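PDB 3BLX: isocitrate dehydrogenase [NAD] subunit 1, mitochondrial from Saccharomyces cerevisiae, which forms, with its IDH2 partner subunits, the allosteric mitochondrial octamer that oxidatively decarboxylates isocitrate to 2-oxoglutarate with NAD+ in the citric acid cycle. Local coordinates for residues K111-V116 against E317-G322. Sequence-based numbering, arbitrary orientation.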
ATOM      1  N   LYS E 111       8.684 -10.064  39.799  1.00 29.58           N
ATOM      2  CA  LYS E 111       9.458  -9.522  40.905  1.00 42.07           C
ATOM      3  C   LYS E 111       8.853  -9.938  42.236  1.00 41.46           C
ATOM      4  O   LYS E 111       7.646  -9.752  42.462  1.00 50.10           O
ATOM      5  CB  LYS E 111       9.548  -7.997  40.840  1.00 32.50           C
ATOM      6  CG  LYS E 111      10.817  -7.462  41.488  1.00 40.54           C
ATOM      7  CD  LYS E 111      10.986  -5.983  41.267  1.00 58.28           C
ATOM      8  CE  LYS E 111      12.192  -5.458  42.027  1.00 56.52           C
ATOM      9  NZ  LYS E 111      12.281  -3.965  41.940  1.00 73.66           N
ATOM     10  N   SER E 112       9.695 -10.492  43.110  1.00 40.16           N
ATOM     11  CA  SER E 112       9.305 -10.808  44.497  1.00 50.41           C
ATOM     12  C   SER E 112       8.827  -9.565  45.288  1.00 47.96           C
ATOM     13  O   SER E 112       9.366  -8.463  45.140  1.00 41.92           O
ATOM     14  CB  SER E 112      10.461 -11.492  45.234  1.00 28.88           C
ATOM     15  OG  SER E 112      10.474 -12.901  45.030  1.00 52.13           O
ATOM     16  N   LEU E 113       7.810  -9.744  46.124  1.00 47.51           N
ATOM     17  CA  LEU E 113       7.259  -8.623  46.883  1.00 48.00           C
ATOM     18  C   LEU E 113       7.656  -8.658  48.356  1.00 55.09           C
ATOM     19  O   LEU E 113       7.726  -9.737  48.959  1.00 44.16           O
ATOM     20  CB  LEU E 113       5.746  -8.601  46.754  1.00 50.74           C
ATOM     21  CG  LEU E 113       5.242  -8.157  45.389  1.00 56.24           C
ATOM     22  CD1 LEU E 113       4.222  -9.162  44.874  1.00 54.45           C
ATOM     23  CD2 LEU E 113       4.663  -6.746  45.469  1.00 46.24           C
ATOM     24  N   LYS E 114       7.879  -7.473  48.928  1.00 59.00           N
ATOM     25  CA  LYS E 114       8.481  -7.342  50.251  1.00 55.76           C
ATOM     26  C   LYS E 114       7.780  -8.151  51.348  1.00 68.26           C
ATOM     27  O   LYS E 114       8.448  -8.809  52.152  1.00 76.83           O
ATOM     28  CB  LYS E 114       8.605  -5.875  50.676  1.00 70.96           C
ATOM     29  CG  LYS E 114       9.730  -5.650  51.694  1.00 69.03           C
ATOM     30  CD  LYS E 114       9.248  -4.884  52.939  1.00 90.68           C
ATOM     31  CE  LYS E 114       9.293  -3.366  52.774  1.00 99.17           C
ATOM     32  NZ  LYS E 114      10.653  -2.804  53.057  1.00 67.91           N
ATOM     33  N   GLY E 115       6.451  -8.126  51.399  1.00 40.19           N
ATOM     34  CA  GLY E 115       5.789  -8.864  52.464  1.00 46.72           C
ATOM     35  C   GLY E 115       5.101 -10.183  52.113  1.00 57.60           C
ATOM     36  O   GLY E 115       4.054 -10.509  52.691  1.00 41.77           O
ATOM     37  N   VAL E 116       5.665 -10.941  51.171  1.00 45.79           N
ATOM     38  CA  VAL E 116       5.052 -12.204  50.766  1.00 45.78           C
ATOM     39  C   VAL E 116       5.970 -13.397  51.049  1.00 54.88           C
ATOM     40  O   VAL E 116       7.092 -13.462  50.541  1.00 51.95           O
ATOM     41  CB  VAL E 116       4.628 -12.199  49.285  1.00 36.95           C
ATOM     42  CG1 VAL E 116       4.066 -13.543  48.887  1.00 31.58           C
ATOM     43  CG2 VAL E 116       3.581 -11.183  49.073  1.00 42.73           C
ATOM     44  N   GLU E 317       3.834  -0.955  49.651  1.00 55.05           N
ATOM     45  CA  GLU E 317       3.789  -0.597  51.060  1.00 59.38           C
ATOM     46  C   GLU E 317       2.636  -1.327  51.721  1.00 61.56           C
ATOM     47  O   GLU E 317       2.804  -1.941  52.775  1.00 59.40           O
ATOM     48  CB  GLU E 317       3.595   0.913  51.199  1.00 62.65           C
ATOM     49  CG  GLU E 317       4.003   1.520  52.534  1.00 81.23           C
ATOM     50  CD  GLU E 317       4.016   3.044  52.487  1.00108.04           C
ATOM     51  OE1 GLU E 317       4.762   3.614  51.653  1.00 96.15           O
ATOM     52  OE2 GLU E 317       3.279   3.669  53.282  1.00103.80           O
ATOM     53  N   THR E 318       1.464  -1.271  51.095  1.00 42.50           N
ATOM     54  CA  THR E 318       0.303  -1.964  51.631  1.00 32.58           C
ATOM     55  C   THR E 318       0.524  -3.474  51.810  1.00 44.66           C
ATOM     56  O   THR E 318       0.099  -4.047  52.807  1.00 56.13           O
ATOM     57  CB  THR E 318      -0.931  -1.740  50.781  1.00 33.61           C
ATOM     58  OG1 THR E 318      -1.254  -0.346  50.768  1.00 48.48           O
ATOM     59  CG2 THR E 318      -2.114  -2.534  51.330  1.00 25.10           C
ATOM     60  N   ILE E 319       1.181  -4.125  50.859  1.00 48.46           N
ATOM     61  CA  ILE E 319       1.374  -5.563  50.986  1.00 43.85           C
ATOM     62  C   ILE E 319       2.562  -5.882  51.917  1.00 52.79           C
ATOM     63  O   ILE E 319       2.617  -6.958  52.529  1.00 57.35           O
ATOM     64  CB  ILE E 319       1.437  -6.364  49.597  1.00 36.29           C
ATOM     65  CG1 ILE E 319       2.865  -6.668  49.184  1.00 45.81           C
ATOM     66  CG2 ILE E 319       0.646  -5.713  48.471  1.00 40.11           C
ATOM     67  CD1 ILE E 319       3.305  -8.033  49.655  1.00 49.70           C
ATOM     68  N   ALA E 320       3.497  -4.946  52.050  1.00 48.25           N
ATOM     69  CA  ALA E 320       4.620  -5.126  52.981  1.00 53.82           C
ATOM     70  C   ALA E 320       4.185  -5.241  54.457  1.00 61.34           C
ATOM     71  O   ALA E 320       4.721  -6.058  55.211  1.00 64.08           O
ATOM     72  CB  ALA E 320       5.626  -4.018  52.813  1.00 48.02           C
ATOM     73  N   GLU E 321       3.225  -4.413  54.863  1.00 52.94           N
ATOM     74  CA  GLU E 321       2.586  -4.536  56.170  1.00 59.29           C
ATOM     75  C   GLU E 321       1.413  -5.498  56.070  1.00 65.18           C
ATOM     76  O   GLU E 321       0.400  -5.183  55.442  1.00 81.28           O
ATOM     77  CB  GLU E 321       2.058  -3.172  56.616  1.00 59.89           C
ATOM     78  CG  GLU E 321       3.007  -2.016  56.340  1.00 63.77           C
ATOM     79  CD  GLU E 321       2.287  -0.682  56.222  1.00 83.72           C
ATOM     80  OE1 GLU E 321       1.022  -0.670  56.244  1.00 59.61           O
ATOM     81  OE2 GLU E 321       3.002   0.347  56.103  1.00 66.21           O
ATOM     82  N   GLY E 322       1.531  -6.655  56.711  1.00 68.53           N
ATOM     83  CA  GLY E 322       0.560  -7.727  56.563  1.00 70.77           C
ATOM     84  C   GLY E 322      -0.911  -7.400  56.775  1.00 62.44           C
ATOM     85  O   GLY E 322      -1.750  -8.299  56.695  1.00 67.79           O
TER
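I319, in the last turn of helix 306-320, pushes its CD1 methyl into the bend of the loop 111-116, where three neighbours receive it. V116 has CG1 anti to its backbone N (chi1 177°), which leaves CG2 as the branch in contact, 3.2 Å from I319 CD1, the two side chains meeting obliquely. The backbone N of G115 stands 3.6 Å from the same methyl, I319 CD1. L113 adds its CB to the surround of that methyl. L113 and I319 cross at about a right angle, and L113 CD2 lies 4.1 Å from I319 CG1. Isoleucine suits this place because its CG1-CD1 arm reaches the turn.

One residue along the helix, A320 touches the turn at K114, which is exposed. K114 sets CG anti to its backbone N (chi1 -155°), and bends at chi2, chi3 and chi4 lay CD and CE against the small methyl, CE resting 3.7 Å from A320 CB. Between these two contacts the CA atoms of G115 and A320 are 4.0 Å apart; G115, with no side chain, lets the backbones lie this close, which is consistent with a glycine here.

The bend is a type I beta turn from L113 to V116, closed by V116 N donating to L113 O over 3.3 Å. In this isocitrate/isopropylmalate dehydrogenase fold it belongs to the connection between antiparallel strands 105-111 and 124-130, and here that connection leans on the C-terminal end of helix 306-320.

Farther out, S112 ties the loop to I123 through both backbone and OG hydrogen bonds. Helix 335-347 covers T318 and I319 through F338, and E321, the first residue past the helix, forms a salt bridge with K345.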